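Long-range contacts in kinetochore protein Mis16 (Schizosaccharomyces japonicus, PDB 4XYH), which recognises histone H4 and the CENP-A-specific chaperone Scm3 independently and probably helps deliver CENP-A to centromeric chromatin: residues G156-L161 with H174-R179; N162-Q167 with L217-S222; P283-A288 with E325-N330; R317-E322 with A371-F376; I340-S345 with L388-N393. One frame throughout, in Å; residues are numbered along the deposited sequence.

Contact 1: G156-L161 with H174-R179; sequences GYIFDL and HQACLR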
# COMPACT_ATOMS: atom_id res chain seq x y z
N GLY A 156 0.96 11.08 -13.59
CA GLY A 156 0.53 11.31 -12.22
C GLY A 156 -0.61 12.32 -12.24
O GLY A 156 -0.73 13.07 -13.21
N TYR A 157 -1.45 12.33 -11.21
CA TYR A 157 -2.50 13.35 -11.10
C TYR A 157 -2.59 13.93 -9.69
O TYR A 157 -2.31 13.26 -8.70
CB TYR A 157 -3.86 12.79 -11.52
CG TYR A 157 -3.91 12.35 -12.98
CD1 TYR A 157 -4.11 13.27 -14.00
CD2 TYR A 157 -3.74 11.01 -13.32
CE1 TYR A 157 -4.15 12.88 -15.32
CE2 TYR A 157 -3.77 10.60 -14.66
CZ TYR A 157 -3.98 11.54 -15.65
OH TYR A 157 -4.01 11.16 -16.96
N ILE A 158 -2.99 15.19 -9.62
CA ILE A 158 -3.24 15.83 -8.34
C ILE A 158 -4.68 16.30 -8.24
O ILE A 158 -5.22 16.89 -9.18
CB ILE A 158 -2.30 17.00 -8.11
CG1 ILE A 158 -0.85 16.54 -8.29
CG2 ILE A 158 -2.55 17.58 -6.73
CD1 ILE A 158 -0.33 15.61 -7.18
N PHE A 159 -5.29 16.04 -7.09
CA PHE A 159 -6.66 16.45 -6.81
C PHE A 159 -6.67 17.27 -5.53
O PHE A 159 -6.01 16.90 -4.56
CB PHE A 159 -7.59 15.25 -6.64
CG PHE A 159 -7.67 14.35 -7.85
CD1 PHE A 159 -6.64 13.45 -8.14
CD2 PHE A 159 -8.79 14.36 -8.68
CE1 PHE A 159 -6.73 12.60 -9.24
CE2 PHE A 159 -8.87 13.52 -9.78
CZ PHE A 159 -7.84 12.63 -10.05
N ASP A 160 -7.39 18.39 -5.52
CA ASP A 160 -7.57 19.17 -4.29
C ASP A 160 -9.03 19.07 -3.82
O ASP A 160 -9.90 19.73 -4.39
CB ASP A 160 -7.18 20.64 -4.54
CG ASP A 160 -7.26 21.50 -3.29
OD1 ASP A 160 -7.75 21.04 -2.23
OD2 ASP A 160 -6.83 22.66 -3.37
N LEU A 161 -9.30 18.24 -2.80
CA LEU A 161 -10.67 17.93 -2.41
C LEU A 161 -11.40 19.15 -1.86
O LEU A 161 -12.63 19.22 -1.86
CB LEU A 161 -10.69 16.80 -1.37
CG LEU A 161 -10.11 15.44 -1.83
CD1 LEU A 161 -10.32 14.30 -0.82
CD2 LEU A 161 -10.65 15.07 -3.19
N HIS A 174 -9.08 16.04 -12.36
CA HIS A 174 -7.87 16.42 -11.62
C HIS A 174 -7.49 17.88 -11.83
O HIS A 174 -7.85 18.48 -12.85
CB HIS A 174 -6.71 15.55 -12.08
CG HIS A 174 -6.53 15.56 -13.56
ND1 HIS A 174 -7.14 14.65 -14.39
CD2 HIS A 174 -5.88 16.44 -14.37
CE1 HIS A 174 -6.85 14.94 -15.65
NE2 HIS A 174 -6.09 16.03 -15.66
N GLN A 175 -6.71 18.42 -10.90
CA GLN A 175 -6.27 19.81 -10.96
C GLN A 175 -4.85 19.97 -11.54
O GLN A 175 -4.48 21.05 -12.00
CB GLN A 175 -6.33 20.43 -9.56
CG GLN A 175 -7.73 20.84 -9.14
CD GLN A 175 -8.72 19.66 -9.09
OE1 GLN A 175 -8.69 18.85 -8.16
NE2 GLN A 175 -9.58 19.57 -10.10
N ALA A 176 -4.05 18.90 -11.50
CA ALA A 176 -2.72 18.91 -12.12
C ALA A 176 -2.43 17.55 -12.71
O ALA A 176 -2.93 16.54 -12.23
CB ALA A 176 -1.64 19.29 -11.13
N CYS A 177 -1.61 17.52 -13.75
CA CYS A 177 -1.15 16.28 -14.35
C CYS A 177 0.37 16.24 -14.33
O CYS A 177 1.01 17.16 -14.84
CB CYS A 177 -1.66 16.15 -15.78
SG CYS A 177 -1.06 14.66 -16.59
N LEU A 178 0.93 15.19 -13.72
CA LEU A 178 2.39 15.01 -13.67
C LEU A 178 2.84 14.26 -14.91
O LEU A 178 2.59 13.05 -15.03
CB LEU A 178 2.79 14.26 -12.42
CG LEU A 178 2.06 14.73 -11.16
CD1 LEU A 178 2.39 13.79 -10.02
CD2 LEU A 178 2.45 16.15 -10.80
N ARG A 179 3.52 14.95 -15.83
CA ARG A 179 3.75 14.38 -17.17
C ARG A 179 5.16 14.00 -17.52
O ARG A 179 5.78 14.71 -18.31
CB ARG A 179 3.29 15.35 -18.26
CG ARG A 179 2.05 16.08 -17.95
CD ARG A 179 1.39 16.56 -19.22
NE ARG A 179 0.67 15.47 -19.86
CZ ARG A 179 -0.64 15.42 -20.07
NH1 ARG A 179 -1.44 16.42 -19.73
NH2 ARG A 179 -1.14 14.35 -20.66

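Contact 2: N162-Q167 with L217-S222; sequences NLYREQ and LSLEKS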
# COMPACT_ATOMS: atom_id res chain seq x y z
N ASN A 162 -10.63 20.13 -1.42
CA ASN A 162 -11.18 21.35 -0.87
C ASN A 162 -11.92 22.23 -1.88
O ASN A 162 -12.64 23.15 -1.49
CB ASN A 162 -10.04 22.16 -0.23
CG ASN A 162 -10.55 23.35 0.53
OD1 ASN A 162 -11.44 23.22 1.38
ND2 ASN A 162 -10.01 24.53 0.22
N LEU A 163 -11.73 21.97 -3.16
CA LEU A 163 -12.39 22.76 -4.21
C LEU A 163 -13.80 22.22 -4.50
O LEU A 163 -14.51 22.79 -5.30
CB LEU A 163 -11.57 22.75 -5.50
CG LEU A 163 -10.15 23.31 -5.48
CD1 LEU A 163 -9.50 23.18 -6.86
CD2 LEU A 163 -10.19 24.76 -5.05
N TYR A 164 -14.17 21.11 -3.88
CA TYR A 164 -15.46 20.50 -4.15
C TYR A 164 -15.89 19.57 -3.02
O TYR A 164 -16.08 18.37 -3.22
CB TYR A 164 -15.43 19.74 -5.50
CG TYR A 164 -14.11 19.08 -5.88
CD1 TYR A 164 -13.73 17.86 -5.33
CD2 TYR A 164 -13.26 19.67 -6.81
CE1 TYR A 164 -12.54 17.26 -5.68
CE2 TYR A 164 -12.06 19.08 -7.18
CZ TYR A 164 -11.71 17.87 -6.61
OH TYR A 164 -10.53 17.26 -6.96
N ARG A 165 -16.03 20.15 -1.83
CA ARG A 165 -16.47 19.43 -0.65
C ARG A 165 -17.84 18.80 -0.73
O ARG A 165 -18.06 17.73 -0.18
CB ARG A 165 -16.47 20.36 0.56
CG ARG A 165 -15.12 20.91 0.90
CD ARG A 165 -14.69 20.51 2.30
NE ARG A 165 -13.38 21.06 2.59
CZ ARG A 165 -12.27 20.34 2.73
NH1 ARG A 165 -12.31 19.02 2.63
NH2 ARG A 165 -11.12 20.95 2.97
N GLU A 166 -18.78 19.45 -1.40
CA GLU A 166 -20.16 19.03 -1.29
C GLU A 166 -20.63 18.15 -2.44
O GLU A 166 -21.56 17.37 -2.28
CB GLU A 166 -21.06 20.26 -1.15
CG GLU A 166 -20.61 21.25 -0.06
CD GLU A 166 -20.53 20.62 1.32
OE1 GLU A 166 -21.24 19.62 1.58
OE2 GLU A 166 -19.73 21.11 2.15
N GLN A 167 -19.96 18.27 -3.58
CA GLN A 167 -20.37 17.53 -4.77
C GLN A 167 -20.20 16.01 -4.60
O GLN A 167 -19.09 15.52 -4.35
CB GLN A 167 -19.56 17.99 -5.99
CG GLN A 167 -19.81 19.41 -6.47
CD GLN A 167 -19.04 20.46 -5.70
OE1 GLN A 167 -18.49 20.20 -4.62
NE2 GLN A 167 -18.99 21.66 -6.26
N LEU A 217 -3.89 25.60 -7.75
CA LEU A 217 -4.82 24.64 -8.33
C LEU A 217 -6.19 25.28 -8.37
O LEU A 217 -6.56 26.01 -7.46
CB LEU A 217 -4.83 23.34 -7.52
CG LEU A 217 -3.44 22.79 -7.19
CD1 LEU A 217 -3.52 21.59 -6.25
CD2 LEU A 217 -2.70 22.42 -8.47
N SER A 218 -6.94 25.04 -9.44
CA SER A 218 -8.30 25.57 -9.53
C SER A 218 -9.14 24.74 -10.49
O SER A 218 -8.61 23.92 -11.24
CB SER A 218 -8.30 27.03 -9.98
OG SER A 218 -8.31 27.10 -11.40
N LEU A 219 -10.44 24.98 -10.47
CA LEU A 219 -11.37 24.25 -11.32
C LEU A 219 -11.39 24.78 -12.74
O LEU A 219 -12.04 24.21 -13.63
CB LEU A 219 -12.78 24.29 -10.74
CG LEU A 219 -12.96 23.67 -9.37
CD1 LEU A 219 -14.44 23.77 -8.94
CD2 LEU A 219 -12.47 22.23 -9.39
N GLU A 220 -10.70 25.89 -12.96
CA GLU A 220 -10.64 26.48 -14.29
C GLU A 220 -10.05 25.52 -15.32
O GLU A 220 -10.54 25.43 -16.45
CB GLU A 220 -9.82 27.77 -14.25
CG GLU A 220 -9.68 28.45 -15.61
CD GLU A 220 -8.64 29.55 -15.56
OE1 GLU A 220 -8.26 29.97 -14.43
OE2 GLU A 220 -8.20 29.98 -16.65
N LYS A 221 -9.02 24.78 -14.91
CA LYS A 221 -8.30 23.84 -15.78
C LYS A 221 -7.21 23.08 -15.01
O LYS A 221 -6.80 23.50 -13.92
CB LYS A 221 -7.65 24.57 -16.96
CG LYS A 221 -6.43 25.39 -16.56
CD LYS A 221 -5.82 26.08 -17.79
CE LYS A 221 -4.39 26.56 -17.53
NZ LYS A 221 -3.37 25.45 -17.49
N SER A 222 -6.73 21.98 -15.59
CA SER A 222 -5.59 21.27 -15.02
C SER A 222 -4.29 21.91 -15.47
O SER A 222 -4.17 22.31 -16.62
CB SER A 222 -5.61 19.80 -15.43
OG SER A 222 -4.46 19.13 -14.94

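Contact 3: P283-A288 with E325-N330; sequences PVNGVA and EDEVYN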
# COMPACT_ATOMS: atom_id res chain seq x y z
N PRO A 283 11.94 -10.88 -8.19
CA PRO A 283 11.36 -9.53 -8.09
C PRO A 283 10.96 -9.09 -6.68
O PRO A 283 10.40 -9.87 -5.89
CB PRO A 283 10.14 -9.63 -9.00
CG PRO A 283 10.65 -10.48 -10.11
CD PRO A 283 11.54 -11.52 -9.46
N VAL A 284 11.27 -7.84 -6.36
CA VAL A 284 10.89 -7.25 -5.09
C VAL A 284 9.68 -6.35 -5.30
O VAL A 284 9.76 -5.37 -6.04
CB VAL A 284 12.04 -6.45 -4.48
CG1 VAL A 284 11.70 -6.09 -3.04
CG2 VAL A 284 13.32 -7.27 -4.53
N ASN A 285 8.57 -6.69 -4.64
CA ASN A 285 7.27 -6.04 -4.89
C ASN A 285 6.92 -4.88 -3.99
O ASN A 285 6.17 -4.00 -4.40
CB ASN A 285 6.15 -7.08 -4.80
CG ASN A 285 6.25 -8.13 -5.89
OD1 ASN A 285 6.64 -7.82 -7.01
ND2 ASN A 285 5.92 -9.37 -5.55
N GLY A 286 7.42 -4.88 -2.76
CA GLY A 286 7.09 -3.81 -1.83
C GLY A 286 8.23 -3.49 -0.89
O GLY A 286 9.13 -4.32 -0.66
N VAL A 287 8.19 -2.29 -0.32
CA VAL A 287 9.20 -1.84 0.61
C VAL A 287 8.54 -0.90 1.62
O VAL A 287 7.63 -0.15 1.28
CB VAL A 287 10.36 -1.12 -0.12
CG1 VAL A 287 9.82 0.04 -0.94
CG2 VAL A 287 11.47 -0.66 0.86
N ALA A 288 9.00 -0.94 2.86
CA ALA A 288 8.39 -0.14 3.91
C ALA A 288 9.36 0.14 5.05
O ALA A 288 9.99 -0.78 5.60
CB ALA A 288 7.13 -0.82 4.43
N GLU A 325 2.66 -18.54 0.69
CA GLU A 325 2.73 -19.67 -0.22
C GLU A 325 2.93 -19.23 -1.66
O GLU A 325 3.00 -20.06 -2.56
CB GLU A 325 1.44 -20.49 -0.12
CG GLU A 325 1.19 -21.08 1.26
CD GLU A 325 1.91 -22.39 1.46
OE1 GLU A 325 1.20 -23.41 1.61
OE2 GLU A 325 3.17 -22.41 1.47
N ASP A 326 3.03 -17.93 -1.87
CA ASP A 326 3.13 -17.35 -3.21
C ASP A 326 3.79 -15.97 -3.09
O ASP A 326 4.20 -15.58 -1.98
CB ASP A 326 1.75 -17.26 -3.84
CG ASP A 326 1.76 -17.52 -5.33
OD1 ASP A 326 2.77 -17.23 -6.00
OD2 ASP A 326 0.72 -18.00 -5.84
N GLU A 327 3.89 -15.25 -4.20
CA GLU A 327 4.44 -13.90 -4.20
C GLU A 327 3.87 -13.05 -3.08
O GLU A 327 2.65 -12.99 -2.88
CB GLU A 327 4.17 -13.19 -5.52
CG GLU A 327 4.85 -13.80 -6.71
CD GLU A 327 4.91 -12.85 -7.90
OE1 GLU A 327 5.19 -11.63 -7.70
OE2 GLU A 327 4.69 -13.33 -9.04
N VAL A 328 4.77 -12.38 -2.36
CA VAL A 328 4.34 -11.38 -1.41
C VAL A 328 4.36 -10.03 -2.10
O VAL A 328 5.32 -9.69 -2.81
CB VAL A 328 5.23 -11.36 -0.16
CG1 VAL A 328 4.61 -10.44 0.91
CG2 VAL A 328 5.39 -12.78 0.36
N TYR A 329 3.29 -9.27 -1.91
CA TYR A 329 3.09 -8.01 -2.61
C TYR A 329 3.18 -6.80 -1.66
O TYR A 329 4.06 -5.96 -1.79
CB TYR A 329 1.74 -8.03 -3.32
CG TYR A 329 1.50 -6.87 -4.27
CD1 TYR A 329 2.32 -6.67 -5.37
CD2 TYR A 329 0.42 -5.99 -4.08
CE1 TYR A 329 2.10 -5.61 -6.25
CE2 TYR A 329 0.19 -4.92 -4.96
CZ TYR A 329 1.03 -4.73 -6.05
OH TYR A 329 0.82 -3.68 -6.93
N ASN A 330 2.26 -6.71 -0.71
CA ASN A 330 2.20 -5.55 0.16
C ASN A 330 2.97 -5.79 1.45
O ASN A 330 3.03 -6.92 1.95
CB ASN A 330 0.74 -5.18 0.46
CG ASN A 330 -0.08 -4.90 -0.80
OD1 ASN A 330 -1.15 -5.48 -1.01
ND2 ASN A 330 0.43 -4.01 -1.65

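Contact 4: R317-E322 with A371-F376; sequences RLHTLE and APELMF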
# COMPACT_ATOMS: atom_id res chain seq x y z
N ARG A 317 21.07 -9.29 5.25
CA ARG A 317 19.71 -9.30 5.76
C ARG A 317 19.62 -9.56 7.28
O ARG A 317 20.42 -10.33 7.81
CB ARG A 317 18.97 -10.37 4.95
CG ARG A 317 17.61 -10.72 5.36
CD ARG A 317 17.16 -11.90 4.50
NE ARG A 317 17.30 -11.67 3.07
CZ ARG A 317 16.64 -12.36 2.15
NH1 ARG A 317 15.80 -13.31 2.53
NH2 ARG A 317 16.80 -12.11 0.86
N LEU A 318 18.69 -8.92 7.98
CA LEU A 318 18.49 -9.20 9.41
C LEU A 318 17.80 -10.54 9.65
O LEU A 318 18.18 -11.31 10.52
CB LEU A 318 17.64 -8.11 10.08
CG LEU A 318 18.27 -6.73 10.22
CD1 LEU A 318 17.26 -5.75 10.81
CD2 LEU A 318 19.49 -6.82 11.10
N HIS A 319 16.75 -10.80 8.89
CA HIS A 319 15.89 -11.94 9.18
C HIS A 319 15.01 -12.20 7.97
O HIS A 319 14.88 -11.33 7.10
CB HIS A 319 15.03 -11.67 10.42
CG HIS A 319 14.29 -12.88 10.91
ND1 HIS A 319 14.92 -13.94 11.53
CD2 HIS A 319 12.97 -13.20 10.85
CE1 HIS A 319 14.02 -14.86 11.84
NE2 HIS A 319 12.83 -14.44 11.43
N THR A 320 14.43 -13.38 7.90
CA THR A 320 13.52 -13.72 6.81
C THR A 320 12.20 -14.24 7.36
O THR A 320 12.18 -15.21 8.10
CB THR A 320 14.14 -14.77 5.89
OG1 THR A 320 15.41 -14.29 5.43
CG2 THR A 320 13.24 -15.02 4.68
N LEU A 321 11.10 -13.57 7.01
CA LEU A 321 9.78 -14.02 7.42
C LEU A 321 9.24 -15.00 6.40
O LEU A 321 9.03 -14.63 5.24
CB LEU A 321 8.81 -12.85 7.58
CG LEU A 321 9.27 -11.71 8.48
CD1 LEU A 321 8.24 -10.58 8.50
CD2 LEU A 321 9.52 -12.23 9.89
N GLU A 322 9.00 -16.24 6.81
CA GLU A 322 8.42 -17.23 5.91
C GLU A 322 7.02 -17.65 6.37
O GLU A 322 6.70 -17.61 7.55
CB GLU A 322 9.33 -18.45 5.82
CG GLU A 322 10.77 -18.05 5.85
CD GLU A 322 11.67 -19.07 5.20
OE1 GLU A 322 11.58 -19.24 3.97
OE2 GLU A 322 12.48 -19.68 5.94
N ALA A 371 5.96 -19.99 12.04
CA ALA A 371 7.04 -19.32 12.76
C ALA A 371 6.47 -18.62 13.99
O ALA A 371 5.33 -18.16 13.97
CB ALA A 371 7.75 -18.33 11.85
N PRO A 372 7.26 -18.54 15.07
CA PRO A 372 6.76 -17.89 16.29
C PRO A 372 6.34 -16.44 16.03
O PRO A 372 5.40 -15.94 16.66
CB PRO A 372 7.95 -17.96 17.25
CG PRO A 372 9.15 -18.18 16.37
CD PRO A 372 8.65 -19.02 15.24
N GLU A 373 7.01 -15.79 15.09
CA GLU A 373 6.73 -14.39 14.79
C GLU A 373 5.44 -14.20 13.96
O GLU A 373 5.00 -13.08 13.76
CB GLU A 373 7.94 -13.73 14.10
CG GLU A 373 8.34 -14.31 12.73
CD GLU A 373 9.34 -15.48 12.81
OE1 GLU A 373 9.35 -16.21 13.83
OE2 GLU A 373 10.12 -15.68 11.84
N LEU A 374 4.83 -15.29 13.50
CA LEU A 374 3.56 -15.21 12.76
C LEU A 374 2.36 -15.17 13.69
O LEU A 374 1.90 -16.20 14.18
CB LEU A 374 3.41 -16.37 11.77
CG LEU A 374 2.11 -16.44 10.94
CD1 LEU A 374 1.90 -15.16 10.17
CD2 LEU A 374 2.15 -17.60 9.97
N MET A 375 1.86 -13.98 13.92
CA MET A 375 0.89 -13.72 14.98
C MET A 375 -0.57 -13.98 14.57
O MET A 375 -1.38 -14.39 15.40
CB MET A 375 1.03 -12.27 15.43
CG MET A 375 0.28 -11.93 16.67
SD MET A 375 -0.08 -10.16 16.74
CE MET A 375 -1.86 -10.26 16.59
N PHE A 376 -0.89 -13.74 13.30
CA PHE A 376 -2.28 -13.83 12.82
C PHE A 376 -2.34 -13.97 11.30
O PHE A 376 -1.57 -13.34 10.57
CB PHE A 376 -3.08 -12.61 13.25
CG PHE A 376 -4.56 -12.71 12.99
CD1 PHE A 376 -5.40 -13.31 13.92
CD2 PHE A 376 -5.12 -12.18 11.84
CE1 PHE A 376 -6.76 -13.39 13.71
CE2 PHE A 376 -6.49 -12.26 11.62
CZ PHE A 376 -7.31 -12.87 12.55

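Contact 5: I340-S345 with L388-N393; sequences ILVTSS and LSWNPN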
# COMPACT_ATOMS: atom_id res chain seq x y z
N ILE A 340 5.31 -4.72 14.89
CA ILE A 340 4.20 -5.32 14.17
C ILE A 340 4.16 -4.84 12.72
O ILE A 340 4.19 -3.64 12.45
CB ILE A 340 2.85 -4.97 14.84
CG1 ILE A 340 2.84 -5.41 16.32
CG2 ILE A 340 1.68 -5.54 14.06
CD1 ILE A 340 2.82 -6.91 16.55
N LEU A 341 4.12 -5.79 11.79
CA LEU A 341 3.89 -5.46 10.38
C LEU A 341 2.92 -6.46 9.73
O LEU A 341 2.68 -7.55 10.24
CB LEU A 341 5.20 -5.41 9.59
CG LEU A 341 5.84 -6.72 9.13
CD1 LEU A 341 6.94 -6.47 8.10
CD2 LEU A 341 6.43 -7.41 10.33
N VAL A 342 2.35 -6.05 8.60
CA VAL A 342 1.36 -6.84 7.91
C VAL A 342 1.82 -7.02 6.45
O VAL A 342 2.44 -6.12 5.87
CB VAL A 342 -0.04 -6.16 7.99
CG1 VAL A 342 -0.11 -4.87 7.15
CG2 VAL A 342 -1.08 -7.11 7.53
N THR A 343 1.55 -8.20 5.89
CA THR A 343 1.91 -8.50 4.51
C THR A 343 0.73 -9.16 3.80
O THR A 343 -0.19 -9.68 4.44
CB THR A 343 3.14 -9.44 4.42
OG1 THR A 343 2.84 -10.71 5.02
CG2 THR A 343 4.34 -8.83 5.12
N SER A 344 0.76 -9.14 2.47
CA SER A 344 -0.32 -9.67 1.65
C SER A 344 0.30 -10.42 0.49
O SER A 344 1.39 -10.08 0.03
CB SER A 344 -1.24 -8.57 1.13
OG SER A 344 -0.75 -8.01 -0.08
N SER A 345 -0.42 -11.42 -0.00
CA SER A 345 0.17 -12.31 -0.98
C SER A 345 -0.84 -12.80 -2.01
O SER A 345 -2.06 -12.71 -1.83
CB SER A 345 0.80 -13.50 -0.25
OG SER A 345 1.23 -14.50 -1.16
N LEU A 388 -3.50 -2.88 1.05
CA LEU A 388 -4.01 -2.86 2.42
C LEU A 388 -3.51 -1.63 3.15
O LEU A 388 -2.52 -1.01 2.75
CB LEU A 388 -3.64 -4.13 3.19
CG LEU A 388 -2.23 -4.72 3.12
CD1 LEU A 388 -1.21 -3.78 3.67
CD2 LEU A 388 -2.16 -6.04 3.89
N SER A 389 -4.21 -1.30 4.23
CA SER A 389 -3.90 -0.08 4.95
C SER A 389 -4.21 -0.24 6.44
O SER A 389 -5.32 -0.65 6.80
CB SER A 389 -4.70 1.08 4.34
OG SER A 389 -4.48 2.30 5.03
N TRP A 390 -3.24 0.07 7.29
CA TRP A 390 -3.51 0.21 8.72
C TRP A 390 -4.35 1.45 9.00
O TRP A 390 -4.03 2.52 8.52
CB TRP A 390 -2.23 0.33 9.52
CG TRP A 390 -1.50 -0.92 9.72
CD1 TRP A 390 -0.44 -1.39 8.98
CD2 TRP A 390 -1.70 -1.86 10.77
NE1 TRP A 390 0.01 -2.57 9.49
CE2 TRP A 390 -0.75 -2.90 10.59
CE3 TRP A 390 -2.60 -1.94 11.84
CZ2 TRP A 390 -0.67 -4.00 11.44
CZ3 TRP A 390 -2.52 -3.04 12.68
CH2 TRP A 390 -1.56 -4.05 12.48
N ASN A 391 -5.40 1.30 9.79
CA ASN A 391 -6.17 2.43 10.30
C ASN A 391 -5.34 3.16 11.37
O ASN A 391 -4.97 2.55 12.36
CB ASN A 391 -7.51 1.92 10.84
CG ASN A 391 -8.42 3.03 11.34
OD1 ASN A 391 -7.97 4.02 11.89
ND2 ASN A 391 -9.73 2.85 11.15
N PRO A 392 -5.03 4.45 11.17
CA PRO A 392 -4.19 5.18 12.13
C PRO A 392 -4.99 5.72 13.33
O PRO A 392 -4.40 6.21 14.30
CB PRO A 392 -3.65 6.35 11.30
CG PRO A 392 -4.81 6.66 10.36
CD PRO A 392 -5.39 5.29 10.01
N ASN A 393 -6.31 5.63 13.24
CA ASN A 393 -7.22 6.18 14.23
C ASN A 393 -7.58 5.21 15.35
O ASN A 393 -7.80 5.62 16.48
CB ASN A 393 -8.51 6.64 13.54
CG ASN A 393 -8.25 7.57 12.37
OD1 ASN A 393 -7.48 8.53 12.48
ND2 ASN A 393 -8.89 7.29 11.24

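Contact 1: G156-L161 with H174-R179
His174 touches two aromatic rings of strand 156-160, Phe159 with its CB and Tyr157 with its imidazole. CB sits over one face of the Phe159 ring as a CH-pi contact, 3.9 Å from the ring centroid, and also touches Ile158 O. CG falls between the backbone N and the carbonyl carbon (chi1 53°), and the imidazole beyond it meets Tyr157: His174 CG and ND1 each lie 3.4 Å from Tyr157 CD1, His174 CE1 lies 3.4 Å from Tyr157 CE1, His174 CD2 faces Tyr157 CD1, and NE2, the tip, is 3.7 Å from Tyr157 CE1. Tyr157 CD1 stands over the centre of the imidazole, although the two planes are inclined at 44°. Cys177 SG approaches the same tyrosine obliquely. On the other side of the sheet Ile158 CB packs on Ala176 CB, and Leu178 CB and CD1 lie against Gly156 CA. The strands run antiparallel, with a classic beta bulge in which Gln175 N, 2.7 Å away, and Ala176 N, 3.3 Å away, both donate to Ile158 O. Gln175 OE1 accepts from Asp160 N at 3.0 Å, in its amide plane, and also bonds Tyr164 OH. One carbonyl thus takes two donors, while a glutamine side chain replaces a backbone acceptor where strand pairing ends.

Contact 2: N162-Q167 with L217-S222
Leu163 and Ser218, whose CA atoms are 7.3 Å apart, mark the nearest backbone approach between a segment that begins in a 3-10 turn and a loop without regular structure. Both belong to connections at the periphery of the beta-propeller: residues 162-167 follow strand 156-160, and residues 217-222 lead into strand 223-225. The contact is apolar and lies at the surface. Leu163 reaches across with CD1, which rests 3.8 Å from Ser218 CA and 4.0 Å from Leu219 CD2. In return Leu219 CD1 faces Leu163 O, while Leu219 CD2 lies between Leu163 and the Tyr164 ring. Ser218 directs its own side chain away from the other loop and closes an ST turn, OG accepting from Glu220 N at 3.1 Å. Gln175 touches Leu163, Leu217 and Leu219, and Tyr164 packs on Phe159. Leu219 CD2 meets Tyr164 at the ring edge, in the ring plane, 3.7 Å from Tyr164 CD2 and 3.9 Å from Tyr164 CE2.

Contact 3: P283-A288 with E325-N330
Asn285 carries this contact, its amide directed at Glu327 and Val328 of the next WD repeat. Ahead of it in strand 284-288, the Val284 carbonyl accepts a bond from Asn239. At Asn285 CG lies anti to the carbonyl carbon (chi1 -65°), and ND2 donates twice. The shorter bond goes to Val328 O at 2.8 Å, nearly straight at 167° and in the amide plane, although ND2 stands above the plane of that carbonyl. The longer reaches Glu327 OE1 at 3.2 Å on its anti lone pair, with amide and carboxylate nearly coplanar and the two side chains crossing at about a right angle. Asn285 CB meanwhile packs 3.9 Å from Tyr329 CD1. Gly286 follows, with its N 3.7 Å from Tyr329 O. Together Asn285 and Gly286 form a classic beta bulge opposite Ala300. With one donor nitrogen shared between a main-chain carbonyl and a carboxylate, the buried amide ties adjacent propeller blades together by polar bonds, and the carboxylate probably polarises the N-H that faces it.

Contact 4: R317-E322 with A371-F376
His319 and Glu373 reach toward each other tip to tip between two neighbouring blades. NE2 of His319 donates to Glu373 OE2 at 3.0 Å with an almost straight N-H angle of 171°. The oxygen lies in the plane of the imidazole, at its edge, whereas NE2 stands above the plane of the carboxylate, and the two planes are inclined at 57°. The histidine CG is anti to the backbone N (chi1 -171°), carried on a CB that already points toward the other segment. Leu321 crosses the glutamate chain at an angle, placing CD2 3.7 Å from Glu373 CG; the same methyl also lies at the edge of the imidazole. An alanine in place of His319 would probably leave Glu373 OE2 without this donor and open a gap beside Leu321 CD2. Glu373 lies within a type I turn from Ala371 to Leu374, closed by Leu374 N bonding Ala371 O at 3.0 Å. Strands 319-321 and 374-378 are each at an outer edge of their sheets, paired with 306-310 and 350-354 respectively. Trp353 of strand 350-354 touches both Leu321 and Glu373, and the short helix 414-417 packs on Met375 and Phe376.

Contact 5: I340-S345 with L388-N393
Val342 meets both Leu388 and Trp390, and its CG1 does most of the touching. That methyl, set between the backbone N and the carbonyl carbon (chi1 70°), lies 3.3 Å from Trp390 NE1 and 3.8 Å from Leu388 CD1. Val342 and Leu388 approach tip to tip, whereas Val342 and the tryptophan pass alongside one another, pointing opposite ways. Beyond them, Ile340 crosses the indole at about a right angle and places CG2 3.8 Å from Trp390 CZ2. At the other end Leu388 CD2 sits between Val342 CG2 and Ser344 CB, 3.9 Å from each. The indole is held in its rotation by a bond from NE1 to Gln332 O, which gives the buried N-H a partner. A leucine in place of Trp390 would probably leave Gln332 O without that donor and open a gap against Ile340 CG2. Farther out, Leu398 of strand 398-402 packs on both Val342 and Trp390, and Val350 of strand 350-354 touches Val342 and Leu388. The strands run nearly antiparallel, their axes no closer than 8.7 Å, in separate sheets that pack face to face. Such apolar packing between four-stranded blades is characteristic of the WD40 beta-propeller.

In the fold
Along the chain contacts 1 and 2 come first, their segments alternating. Contacts 3, 4 and 5 follow: 4 alternates with both 3 and 5, while 3 closes before 5 opens. Contacts 1 and 2 have centres about 11 Å apart and touch through Gln175 with Tyr164 and through Ser222. Contacts 3 and 5 lie about 14 Å apart, centre to centre, and share the sheet holding neighbouring strands 328-333 and 340-345. Contacts 3 and 4 both join blade 284-321 to blade 328-378, and contact 5 joins the latter to the sheet of 385-412, which strand 41-48 completes. Contacts 2 and 4 are farthest apart, about 46 Å between centres, on opposite sides of the propeller that probably presents the histone-binding surfaces.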